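Local coordinates for protein apical membrane antigen 1 (Toxoplasma gondii, PDB 3ZLE) that is the ectoplasmic region of a sporozoite AMA1-family surface antigen that may play a role in host cell invasion, at residues K55-H60 with G86-P91; D325-I330 with V345-C350; I356-P361 with V368-V373. All coordinates share one frame; numbering follows the deposited sequence.

How the interactions relate
The three contacts follow one another along the chain and differ in chemistry. Interaction 1 is a buried apolar contact of strand 55-59 with a loop; interaction 2 is a partly buried one, between edge strand 326-330 and the loop after strand 344-345. Neither has a hydrogen bond between its segments. Interaction 3, about 34 Å from the centre of the chain, is a more superficial backbone pairing within a hairpin, with three hydrogen bonds. Interaction 1 lies across the centre of the chain from the other two, its centre 37 Å from that of interaction 2. Interactions 2 and 3 touch directly, through the Cys350–Cys372 disulfide, and strand 376-383 borders both.

Interaction 1 (K55-H60 with G86-P91); sequences KAIQMH and GGFNNP
Phe88 projects from the 86-91 loop onto two side chains of strand 55-59, Ile57 and Met59, which stand two residues apart and point the same way. Both lie on one side of the ring plane, and both come at it obliquely. Ile57 crosses the Phe88 side chain at about a right angle. Its chi1 of -57° puts CG1 beside the backbone N and leaves CG2 anti to it, and CG2 reaches forward to Phe88 CE2 at 3.6 Å. Phe88 CZ is also near CG2, and Ile57 CG1 lies close to CE2. Met59 runs past the ring in the opposite direction to it. Its SD is 3.9 Å from Phe88 CE1 and 4.8 Å from the ring centroid, 46° off the normal, which makes this a Met-aromatic contact. A bend at the last torsion (chi3 -60°) turns the Met59 methyl aside, and its CE ends 3.9 Å from Gly86 O. The two strand residues thus divide the ring between them, Met59 at CE1 and Ile57 at CE2 and CZ. No hydrogen bond joins the segments: this is plain apolar packing of a loop onto a two-stranded antiparallel sheet in the AMA1 ectoplasmic region. Strand 55-59 pairs with strand 187-191, whose Phe187 meets the Phe88 ring edge-to-face and also touches Ile57. Phe69 packs on Ile57 and forms a backbone hydrogen bond with Phe88, and Val162 touches Phe88, so the ring is enclosed between the sheet and surrounding loops.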
ATOM      1  N   LYS A  55       2.654  -2.218  -5.408  1.00 27.47           N
ATOM      2  CA  LYS A  55       1.549  -1.665  -6.163  1.00 19.95           C
ATOM      3  C   LYS A  55       1.889  -1.329  -7.581  1.00 24.01           C
ATOM      4  O   LYS A  55       2.787  -0.520  -7.836  1.00 24.87           O
ATOM      5  CB  LYS A  55       0.917  -0.470  -5.470  1.00 25.30           C
ATOM      6  CG  LYS A  55       0.014   0.397  -6.349  1.00 22.55           C
ATOM      7  CD  LYS A  55      -1.073   1.113  -5.520  1.00 21.97           C
ATOM      8  CE  LYS A  55      -1.691   2.233  -6.330  1.00 23.52           C
ATOM      9  NZ  LYS A  55      -2.803   2.988  -5.641  1.00 23.47           N
ATOM     10  N   ALA A  56       1.123  -1.908  -8.522  1.00 19.44           N
ATOM     11  CA  ALA A  56       1.257  -1.585  -9.921  1.00 22.93           C
ATOM     12  C   ALA A  56      -0.140  -1.226 -10.463  1.00 25.16           C
ATOM     13  O   ALA A  56      -1.158  -1.627  -9.901  1.00 30.18           O
ATOM     14  CB  ALA A  56       1.847  -2.793 -10.688  1.00 18.70           C
ATOM     15  N   ILE A  57      -0.186  -0.446 -11.521  1.00 25.90           N
ATOM     16  CA  ILE A  57      -1.429  -0.231 -12.240  1.00 24.95           C
ATOM     17  C   ILE A  57      -1.444  -1.191 -13.420  1.00 22.87           C
ATOM     18  O   ILE A  57      -0.748  -0.991 -14.369  1.00 25.07           O
ATOM     19  CB  ILE A  57      -1.501   1.167 -12.821  1.00 23.71           C
ATOM     20  CG1 ILE A  57      -1.340   2.250 -11.743  1.00 21.22           C
ATOM     21  CG2 ILE A  57      -2.732   1.316 -13.714  1.00 28.70           C
ATOM     22  CD1 ILE A  57      -2.291   2.142 -10.585  1.00 25.66           C
ATOM     23  N   GLN A  58      -2.290  -2.203 -13.346  1.00 30.39           N
ATOM     24  CA  GLN A  58      -2.564  -3.102 -14.462  1.00 31.22           C
ATOM     25  C   GLN A  58      -3.336  -2.395 -15.595  1.00 31.95           C
ATOM     26  O   GLN A  58      -4.444  -1.893 -15.391  1.00 22.13           O
ATOM     27  CB  GLN A  58      -3.380  -4.271 -13.926  1.00 27.57           C
ATOM     28  CG  GLN A  58      -3.962  -5.187 -14.980  1.00 32.14           C
ATOM     29  CD  GLN A  58      -2.963  -6.264 -15.384  1.00 43.73           C
ATOM     30  OE1 GLN A  58      -2.389  -6.217 -16.486  1.00 36.42           O
ATOM     31  NE2 GLN A  58      -2.587  -7.096 -14.415  1.00 36.39           N
ATOM     32  N   MET A  59      -2.783  -2.407 -16.797  1.00 37.01           N
ATOM     33  CA  MET A  59      -3.463  -1.802 -17.948  1.00 30.03           C
ATOM     34  C   MET A  59      -4.078  -2.842 -18.872  1.00 35.83           C
ATOM     35  O   MET A  59      -3.804  -4.029 -18.746  1.00 36.78           O
ATOM     36  CB  MET A  59      -2.479  -0.928 -18.701  1.00 30.53           C
ATOM     37  CG  MET A  59      -1.922   0.168 -17.822  1.00 32.33           C
ATOM     38  SD  MET A  59      -1.408   1.603 -18.762  1.00 41.87           S
ATOM     39  CE  MET A  59      -0.179   0.857 -19.799  1.00 36.40           C
ATOM     40  N   HIS A  60      -4.924  -2.399 -19.796  1.00 33.79           N
ATOM     41  CA  HIS A  60      -5.618  -3.331 -20.653  1.00 31.73           C
ATOM     42  C   HIS A  60      -5.712  -2.859 -22.081  1.00 33.81           C
ATOM     43  O   HIS A  60      -6.758  -3.032 -22.738  1.00 29.45           O
ATOM     44  CB  HIS A  60      -7.009  -3.648 -20.106  1.00 36.12           C
ATOM     45  CG  HIS A  60      -6.998  -4.289 -18.755  1.00 38.72           C
ATOM     46  ND1 HIS A  60      -6.873  -5.649 -18.576  1.00 44.41           N
ATOM     47  CD2 HIS A  60      -7.161  -3.763 -17.522  1.00 37.55           C
ATOM     48  CE1 HIS A  60      -6.961  -5.937 -17.289  1.00 30.05           C
ATOM     49  NE2 HIS A  60      -7.131  -4.808 -16.629  1.00 44.95           N
ATOM     50  N   GLY A  86       0.607   4.931 -24.598  1.00 35.14           N
ATOM     51  CA  GLY A  86       1.183   5.685 -23.491  1.00 36.18           C
ATOM     52  C   GLY A  86       1.096   4.916 -22.185  1.00 35.52           C
ATOM     53  O   GLY A  86       0.401   3.888 -22.107  1.00 28.60           O
ATOM     54  N   GLY A  87       1.862   5.373 -21.190  1.00 32.40           N
ATOM     55  CA  GLY A  87       1.672   4.975 -19.807  1.00 30.65           C
ATOM     56  C   GLY A  87       1.283   6.162 -18.933  1.00 32.88           C
ATOM     57  O   GLY A  87       0.639   7.101 -19.385  1.00 31.02           O
ATOM     58  N   PHE A  88       1.719   6.122 -17.678  1.00 29.54           N
ATOM     59  CA  PHE A  88       1.402   7.161 -16.692  1.00 24.91           C
ATOM     60  C   PHE A  88       2.597   8.058 -16.394  1.00 28.12           C
ATOM     61  O   PHE A  88       2.486   8.994 -15.622  1.00 39.15           O
ATOM     62  CB  PHE A  88       0.936   6.506 -15.392  1.00 26.96           C
ATOM     63  CG  PHE A  88      -0.386   5.818 -15.497  1.00 24.56           C
ATOM     64  CD1 PHE A  88      -0.951   5.533 -16.745  1.00 37.35           C
ATOM     65  CD2 PHE A  88      -1.060   5.470 -14.388  1.00 22.84           C
ATOM     66  CE1 PHE A  88      -2.187   4.901 -16.841  1.00 33.35           C
ATOM     67  CE2 PHE A  88      -2.298   4.861 -14.457  1.00 29.43           C
ATOM     68  CZ  PHE A  88      -2.871   4.581 -15.688  1.00 33.71           C
ATOM     69  N   ASN A  89       3.745   7.769 -16.995  1.00 27.69           N
ATOM     70  CA  ASN A  89       4.982   8.448 -16.648  1.00 24.01           C
ATOM     71  C   ASN A  89       5.072   9.844 -17.222  1.00 31.39           C
ATOM     72  O   ASN A  89       4.784  10.047 -18.394  1.00 35.04           O
ATOM     73  CB  ASN A  89       6.180   7.651 -17.160  1.00 23.60           C
ATOM     74  CG  ASN A  89       7.487   8.204 -16.650  1.00 26.16           C
ATOM     75  OD1 ASN A  89       7.702   8.293 -15.462  1.00 29.04           O
ATOM     76  ND2 ASN A  89       8.343   8.615 -17.551  1.00 22.87           N
ATOM     77  N   ASN A  90       5.470  10.799 -16.387  1.00 30.08           N
ATOM     78  CA  ASN A  90       5.614  12.181 -16.795  1.00 35.36           C
ATOM     79  C   ASN A  90       6.673  12.289 -17.886  1.00 32.88           C
ATOM     80  O   ASN A  90       7.769  11.819 -17.707  1.00 28.96           O
ATOM     81  CB  ASN A  90       6.044  13.018 -15.605  1.00 29.58           C
ATOM     82  CG  ASN A  90       6.094  14.508 -15.922  1.00 40.43           C
ATOM     83  OD1 ASN A  90       6.462  14.918 -17.029  1.00 42.45           O
ATOM     84  ND2 ASN A  90       5.771  15.325 -14.931  1.00 35.92           N
ATOM     85  N   PRO A  91       6.313  12.894 -19.027  1.00 33.44           N
ATOM     86  CA  PRO A  91       7.180  12.842 -20.189  1.00 31.22           C
ATOM     87  C   PRO A  91       7.923  14.149 -20.506  1.00 37.18           C
ATOM     88  O   PRO A  91       8.544  14.239 -21.555  1.00 27.67           O
ATOM     89  CB  PRO A  91       6.211  12.501 -21.331  1.00 31.03           C
ATOM     90  CG  PRO A  91       4.906  13.066 -20.892  1.00 33.06           C
ATOM     91  CD  PRO A  91       4.886  12.986 -19.394  1.00 31.13           C
TER

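Interaction 2 (D325-I330 with V345-C350); sequences DCFAPI and VNLPQC
Pro329 and Leu347 mark the closest approach of the two backbones, yet their CA atoms are 8.2 Å apart and no hydrogen bond crosses, so the contact belongs to side chains alone. Leu347 carries it by forking over two residues of strand 326-330. One branch, CD2, comes in aslant and sits over a face of the Phe327 ring: it is 4.0 Å from the ring centroid and 24° off the normal, the geometry of a CH-pi contact. The methyl is displaced toward the rim near the root of the ring, and its shortest distances are therefore to Phe327 CG, 3.6 Å, and to Phe327 CB, 3.8 Å. The other branch, CD1, leaves the ring and touches Pro329 CB at 4.0 Å. The Leu347 side chain reaches across with CG anti to its carbonyl carbon (chi1 -69°) and CD1 extended beyond it (chi2 179°), which sends the two methyls to different neighbours.

At the start of strand 326-330, which forms one edge of a three-stranded antiparallel sheet beside strand 226-232, Asp325 and Cys326 both face Gly229 in a classic beta bulge, and a disulfide ties Cys326 to Cys236. The aromatic surroundings of Phe327 are dense, with Trp9 and Phe22 meeting its ring edge-to-face and the Phe228 ring meeting it as well, while Ala226 of strand 226-232 touches both Phe327 and Leu347. Helix 13-20 adds Met19 on Phe327 and Phe18 on Leu347, and Phe377 and Gln379 of strand 376-383 pack against Pro329.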
ATOM      1  N   ASP A 325      -3.682  -4.300  18.062  1.00 23.77           N
ATOM      2  CA  ASP A 325      -2.842  -3.697  19.103  1.00 23.52           C
ATOM      3  C   ASP A 325      -1.955  -4.729  19.798  1.00 20.31           C
ATOM      4  O   ASP A 325      -1.309  -4.448  20.771  1.00 20.55           O
ATOM      5  CB  ASP A 325      -3.718  -2.940  20.137  1.00 24.79           C
ATOM      6  CG  ASP A 325      -4.707  -3.848  20.848  1.00 32.74           C
ATOM      7  OD1 ASP A 325      -4.567  -5.087  20.748  1.00 28.47           O
ATOM      8  OD2 ASP A 325      -5.577  -3.327  21.612  1.00 34.94           O
ATOM      9  N   CYS A 326      -1.883  -5.926  19.256  1.00 27.54           N
ATOM     10  CA  CYS A 326      -0.852  -6.848  19.707  1.00 23.12           C
ATOM     11  C   CYS A 326      -0.612  -7.878  18.634  1.00 25.99           C
ATOM     12  O   CYS A 326      -1.319  -7.913  17.584  1.00 20.91           O
ATOM     13  CB  CYS A 326      -1.273  -7.537  21.022  1.00 22.32           C
ATOM     14  SG  CYS A 326      -2.888  -8.332  20.877  1.00 34.21           S
ATOM     15  N   PHE A 327       0.446  -8.658  18.849  1.00 25.13           N
ATOM     16  CA  PHE A 327       0.767  -9.794  18.032  1.00 23.14           C
ATOM     17  C   PHE A 327       0.713 -11.037  18.872  1.00 23.96           C
ATOM     18  O   PHE A 327       1.282 -11.080  19.977  1.00 21.25           O
ATOM     19  CB  PHE A 327       2.181  -9.650  17.490  1.00 23.27           C
ATOM     20  CG  PHE A 327       2.263  -8.782  16.305  1.00 19.06           C
ATOM     21  CD1 PHE A 327       1.860  -9.255  15.062  1.00 20.09           C
ATOM     22  CD2 PHE A 327       2.610  -7.436  16.436  1.00 19.23           C
ATOM     23  CE1 PHE A 327       1.919  -8.436  13.956  1.00 19.14           C
ATOM     24  CE2 PHE A 327       2.667  -6.612  15.326  1.00 14.19           C
ATOM     25  CZ  PHE A 327       2.337  -7.103  14.101  1.00 16.86           C
ATOM     26  N   ALA A 328       0.095 -12.077  18.327  1.00 17.69           N
ATOM     27  CA  ALA A 328       0.196 -13.405  18.926  1.00 22.26           C
ATOM     28  C   ALA A 328       1.323 -14.207  18.236  1.00 16.40           C
ATOM     29  O   ALA A 328       1.184 -14.562  17.063  1.00 22.22           O
ATOM     30  CB  ALA A 328      -1.149 -14.143  18.733  1.00 20.48           C
ATOM     31  N   PRO A 329       2.428 -14.485  18.928  1.00 17.99           N
ATOM     32  CA  PRO A 329       3.470 -15.229  18.149  1.00 21.14           C
ATOM     33  C   PRO A 329       3.039 -16.681  17.917  1.00 26.11           C
ATOM     34  O   PRO A 329       2.701 -17.392  18.874  1.00 32.39           O
ATOM     35  CB  PRO A 329       4.726 -15.166  19.059  1.00 14.56           C
ATOM     36  CG  PRO A 329       4.170 -14.980  20.440  1.00 16.12           C
ATOM     37  CD  PRO A 329       2.864 -14.207  20.325  1.00 16.24           C
ATOM     38  N   ILE A 330       2.948 -17.062  16.652  1.00 23.91           N
ATOM     39  CA  ILE A 330       2.458 -18.365  16.232  1.00 30.01           C
ATOM     40  C   ILE A 330       3.376 -18.799  15.104  1.00 27.99           C
ATOM     41  O   ILE A 330       3.420 -18.156  14.100  1.00 31.78           O
ATOM     42  CB  ILE A 330       1.066 -18.265  15.577  1.00 31.23           C
ATOM     43  CG1 ILE A 330       0.093 -17.456  16.446  1.00 29.60           C
ATOM     44  CG2 ILE A 330       0.550 -19.660  15.219  1.00 26.05           C
ATOM     45  CD1 ILE A 330      -0.971 -18.299  17.105  1.00 25.77           C
ATOM     46  N   VAL A 345       9.608  -9.774   8.193  1.00 19.36           N
ATOM     47  CA  VAL A 345      10.506  -9.414   9.248  1.00 21.02           C
ATOM     48  C   VAL A 345      10.060 -10.137  10.518  1.00 19.33           C
ATOM     49  O   VAL A 345       8.894 -10.503  10.663  1.00 18.35           O
ATOM     50  CB  VAL A 345      10.496  -7.893   9.532  1.00 19.20           C
ATOM     51  CG1 VAL A 345      11.066  -7.074   8.416  1.00 19.35           C
ATOM     52  CG2 VAL A 345       9.177  -7.425  10.091  1.00 20.82           C
ATOM     53  N   ASN A 346      10.962 -10.247  11.465  1.00 19.20           N
ATOM     54  CA  ASN A 346      10.580 -10.736  12.765  1.00 22.61           C
ATOM     55  C   ASN A 346       9.914  -9.713  13.671  1.00 27.82           C
ATOM     56  O   ASN A 346      10.105  -8.493  13.521  1.00 28.08           O
ATOM     57  CB  ASN A 346      11.779 -11.352  13.447  1.00 26.62           C
ATOM     58  CG  ASN A 346      12.067 -12.746  12.925  1.00 32.43           C
ATOM     59  OD1 ASN A 346      11.144 -13.543  12.721  1.00 35.21           O
ATOM     60  ND2 ASN A 346      13.312 -12.993  12.566  1.00 27.52           N
ATOM     61  N   LEU A 347       9.216 -10.237  14.669  1.00 25.01           N
ATOM     62  CA  LEU A 347       8.786  -9.463  15.805  1.00 20.42           C
ATOM     63  C   LEU A 347      10.035  -8.950  16.458  1.00 25.23           C
ATOM     64  O   LEU A 347      11.079  -9.590  16.374  1.00 28.87           O
ATOM     65  CB  LEU A 347       8.024 -10.354  16.799  1.00 18.77           C
ATOM     66  CG  LEU A 347       6.651 -10.870  16.354  1.00 22.69           C
ATOM     67  CD1 LEU A 347       6.019 -11.757  17.429  1.00 19.81           C
ATOM     68  CD2 LEU A 347       5.730  -9.679  16.014  1.00 17.69           C
ATOM     69  N   PRO A 348       9.937  -7.791  17.128  1.00 19.68           N
ATOM     70  CA  PRO A 348      11.090  -7.306  17.849  1.00 21.58           C
ATOM     71  C   PRO A 348      11.459  -8.317  18.906  1.00 26.60           C
ATOM     72  O   PRO A 348      10.593  -8.953  19.484  1.00 29.28           O
ATOM     73  CB  PRO A 348      10.611  -5.983  18.511  1.00 18.20           C
ATOM     74  CG  PRO A 348       9.199  -5.770  18.038  1.00 19.68           C
ATOM     75  CD  PRO A 348       8.877  -6.787  16.969  1.00 18.12           C
ATOM     76  N   GLN A 349      12.743  -8.445  19.170  1.00 28.21           N
ATOM     77  CA  GLN A 349      13.168  -9.258  20.259  1.00 30.56           C
ATOM     78  C   GLN A 349      12.721  -8.697  21.573  1.00 37.49           C
ATOM     79  O   GLN A 349      12.297  -7.550  21.684  1.00 36.58           O
ATOM     80  CB  GLN A 349      14.671  -9.463  20.248  1.00 30.95           C
ATOM     81  CG  GLN A 349      15.069 -10.619  19.334  1.00 49.45           C
ATOM     82  CD  GLN A 349      16.558 -10.902  19.332  1.00 59.44           C
ATOM     83  OE1 GLN A 349      17.350 -10.117  19.846  1.00 63.85           O
ATOM     84  NE2 GLN A 349      16.946 -12.036  18.748  1.00 62.85           N
ATOM     85  N   CYS A 350      12.993  -9.463  22.598  1.00 34.38           N
ATOM     86  CA  CYS A 350      12.282  -9.392  23.808  1.00 36.32           C
ATOM     87  C   CYS A 350      13.407  -9.674  24.803  1.00 31.71           C
ATOM     88  O   CYS A 350      14.364 -10.328  24.446  1.00 35.89           O
ATOM     89  CB  CYS A 350      11.225 -10.511  23.721  1.00 31.38           C
ATOM     90  SG  CYS A 350      10.514 -11.106  25.183  1.00 68.21           S
TER

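Interaction 3 (I356-P361 with V368-V373); sequences IPIEGP and VVTECV
The peptide groups of Ile358 and Thr370 are the flat groups that meet here, each giving its N-H to the other's oxygen within the carbonyl plane. This is an antiparallel beta hairpin, strand 358-359 against strand 366-373, and the touching parts, 357-360 and 368-371, run 170° apart. In this hydrogen-bonded pair Thr370 N reaches Ile358 O at 2.9 Å with an N-H...O angle of 172°, and Ile358 N reaches Thr370 O at 3.0 Å. The next pair, Glu359 with Val369, is non-hydrogen-bonded, and their side chains project from the opposite face of the sheet. Beyond it Gly360 N binds Val368 O at 2.7 Å.

On the Ile358 face the side chains of Ile358 and Thr370 run alongside each other in one direction. The first torsion of Ile358 sets CG1 beside the backbone N, and chi2 of 117° then turns CD1 to Thr370 CB, 4.0 Å away. At the other end, Pro357 CB comes within 4.0 Å of Glu371 CG.

Strand 376-383 flanks the hairpin beyond strand 366-373, through backbone bonds of Val369 to Thr380 and of Glu371 to Asp378. Where the two strands diverge after Gly360, a water bridges them, accepting a hydrogen bond from Val368 N at 2.7 Å and donating one to Pro361 O at 2.9 Å.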
ATOM      1  N   ILE A 356       8.448  -9.575  32.337  1.00 43.34           N
ATOM      2  CA  ILE A 356       7.531 -10.196  33.291  1.00 50.66           C
ATOM      3  C   ILE A 356       6.380 -10.931  32.581  1.00 50.17           C
ATOM      4  O   ILE A 356       5.558 -10.303  31.900  1.00 45.78           O
ATOM      5  CB  ILE A 356       6.912  -9.169  34.247  1.00 51.40           C
ATOM      6  CG1 ILE A 356       7.979  -8.281  34.879  1.00 53.84           C
ATOM      7  CG2 ILE A 356       6.060  -9.860  35.305  1.00 47.71           C
ATOM      8  CD1 ILE A 356       7.457  -6.879  35.151  1.00 59.34           C
ATOM      9  N   PRO A 357       6.256 -12.240  32.833  1.00 41.22           N
ATOM     10  CA  PRO A 357       5.251 -13.058  32.150  1.00 42.40           C
ATOM     11  C   PRO A 357       3.862 -12.673  32.572  1.00 40.20           C
ATOM     12  O   PRO A 357       3.651 -12.253  33.701  1.00 37.73           O
ATOM     13  CB  PRO A 357       5.569 -14.485  32.619  1.00 45.20           C
ATOM     14  CG  PRO A 357       6.315 -14.316  33.903  1.00 41.66           C
ATOM     15  CD  PRO A 357       7.085 -13.031  33.763  1.00 46.08           C
ATOM     16  N   ILE A 358       2.923 -12.774  31.647  1.00 38.02           N
ATOM     17  CA  ILE A 358       1.586 -12.266  31.870  1.00 32.78           C
ATOM     18  C   ILE A 358       0.677 -13.458  31.705  1.00 38.23           C
ATOM     19  O   ILE A 358       0.717 -14.103  30.664  1.00 37.12           O
ATOM     20  CB  ILE A 358       1.228 -11.260  30.765  1.00 41.55           C
ATOM     21  CG1 ILE A 358       2.256 -10.128  30.692  1.00 39.53           C
ATOM     22  CG2 ILE A 358      -0.202 -10.790  30.889  1.00 38.33           C
ATOM     23  CD1 ILE A 358       2.999 -10.085  29.383  1.00 58.28           C
ATOM     24  N   GLU A 359      -0.252 -13.644  32.656  1.00 36.50           N
ATOM     25  CA  GLU A 359      -1.090 -14.844  32.731  1.00 35.59           C
ATOM     26  C   GLU A 359      -2.536 -14.496  32.478  1.00 38.07           C
ATOM     27  O   GLU A 359      -3.129 -13.835  33.302  1.00 43.28           O
ATOM     28  CB  GLU A 359      -1.039 -15.430  34.146  1.00 38.74           C
ATOM     29  CG  GLU A 359       0.352 -15.624  34.734  1.00 53.45           C
ATOM     30  CD  GLU A 359       0.358 -16.637  35.878  1.00 63.97           C
ATOM     31  OE1 GLU A 359      -0.719 -17.166  36.225  1.00 66.56           O
ATOM     32  OE2 GLU A 359       1.439 -16.916  36.426  1.00 74.33           O
ATOM     33  N   GLY A 360      -3.154 -15.061  31.452  1.00 36.93           N
ATOM     34  CA  GLY A 360      -4.608 -14.939  31.306  1.00 38.59           C
ATOM     35  C   GLY A 360      -5.397 -15.552  32.462  1.00 37.54           C
ATOM     36  O   GLY A 360      -4.833 -16.195  33.349  1.00 39.14           O
ATOM     37  N   PRO A 361      -6.714 -15.356  32.468  1.00 42.70           N
ATOM     38  CA  PRO A 361      -7.534 -16.032  33.483  1.00 47.18           C
ATOM     39  C   PRO A 361      -7.723 -17.526  33.149  1.00 47.59           C
ATOM     40  O   PRO A 361      -7.658 -17.899  31.966  1.00 57.31           O
ATOM     41  CB  PRO A 361      -8.869 -15.283  33.377  1.00 39.84           C
ATOM     42  CG  PRO A 361      -8.933 -14.800  31.954  1.00 38.86           C
ATOM     43  CD  PRO A 361      -7.536 -14.839  31.360  1.00 35.88           C
ATOM     44  N   VAL A 368      -3.885 -18.668  29.068  1.00 35.81           N
ATOM     45  CA  VAL A 368      -2.895 -18.250  28.066  1.00 25.67           C
ATOM     46  C   VAL A 368      -1.792 -17.432  28.727  1.00 31.16           C
ATOM     47  O   VAL A 368      -2.052 -16.685  29.663  1.00 40.23           O
ATOM     48  CB  VAL A 368      -3.576 -17.504  26.909  1.00 31.54           C
ATOM     49  CG1 VAL A 368      -2.554 -17.121  25.821  1.00 27.20           C
ATOM     50  CG2 VAL A 368      -4.664 -18.399  26.306  1.00 22.81           C
ATOM     51  N   VAL A 369      -0.542 -17.786  28.447  1.00 29.39           N
ATOM     52  CA  VAL A 369       0.590 -17.205  29.153  1.00 28.02           C
ATOM     53  C   VAL A 369       1.484 -16.597  28.064  1.00 36.25           C
ATOM     54  O   VAL A 369       1.644 -17.200  26.994  1.00 39.68           O
ATOM     55  CB  VAL A 369       1.334 -18.309  29.983  1.00 34.56           C
ATOM     56  CG1 VAL A 369       2.620 -17.809  30.593  1.00 30.44           C
ATOM     57  CG2 VAL A 369       0.451 -18.806  31.117  1.00 32.07           C
ATOM     58  N   THR A 370       1.869 -15.329  28.245  1.00 38.73           N
ATOM     59  CA  THR A 370       2.782 -14.618  27.332  1.00 32.98           C
ATOM     60  C   THR A 370       4.122 -14.436  28.036  1.00 31.45           C
ATOM     61  O   THR A 370       4.172 -13.926  29.144  1.00 33.64           O
ATOM     62  CB  THR A 370       2.237 -13.210  26.956  1.00 43.03           C
ATOM     63  OG1 THR A 370       0.868 -13.308  26.550  1.00 39.05           O
ATOM     64  CG2 THR A 370       3.037 -12.581  25.801  1.00 39.96           C
ATOM     65  N   GLU A 371       5.197 -14.942  27.438  1.00 26.42           N
ATOM     66  CA  GLU A 371       6.498 -14.815  28.066  1.00 34.93           C
ATOM     67  C   GLU A 371       7.609 -14.513  27.079  1.00 32.22           C
ATOM     68  O   GLU A 371       7.392 -14.464  25.857  1.00 25.14           O
ATOM     69  CB  GLU A 371       6.921 -16.052  28.878  1.00 32.22           C
ATOM     70  CG  GLU A 371       5.841 -16.956  29.441  1.00 47.42           C
ATOM     71  CD  GLU A 371       6.411 -18.321  29.814  1.00 44.84           C
ATOM     72  OE1 GLU A 371       7.166 -18.397  30.801  1.00 51.23           O
ATOM     73  OE2 GLU A 371       6.196 -19.290  29.058  1.00 43.14           O
ATOM     74  N   CYS A 372       8.826 -14.448  27.634  1.00 30.73           N
ATOM     75  CA  CYS A 372      10.041 -14.306  26.861  1.00 35.64           C
ATOM     76  C   CYS A 372      10.966 -15.480  27.100  1.00 40.42           C
ATOM     77  O   CYS A 372      11.664 -15.534  28.103  1.00 39.83           O
ATOM     78  CB  CYS A 372      10.795 -13.057  27.261  1.00 34.90           C
ATOM     79  SG  CYS A 372      11.860 -12.445  25.924  1.00 40.14           S
ATOM     80  N   VAL A 373      11.189 -16.224  26.044  1.00 40.77           N
ATOM     81  CA  VAL A 373      11.919 -17.450  26.120  1.00 41.97           C
ATOM     82  C   VAL A 373      12.992 -17.307  25.044  1.00 43.24           C
ATOM     83  O   VAL A 373      12.662 -17.080  23.890  1.00 41.23           O
ATOM     84  CB  VAL A 373      10.964 -18.594  25.726  1.00 42.39           C
ATOM     85  CG1 VAL A 373      11.700 -19.887  25.534  1.00 49.86           C
ATOM     86  CG2 VAL A 373       9.792 -18.703  26.703  1.00 45.52           C
TER
HETATM   87  O   HOH W   1      -6.305 -17.498  29.453  1.00 37.03           O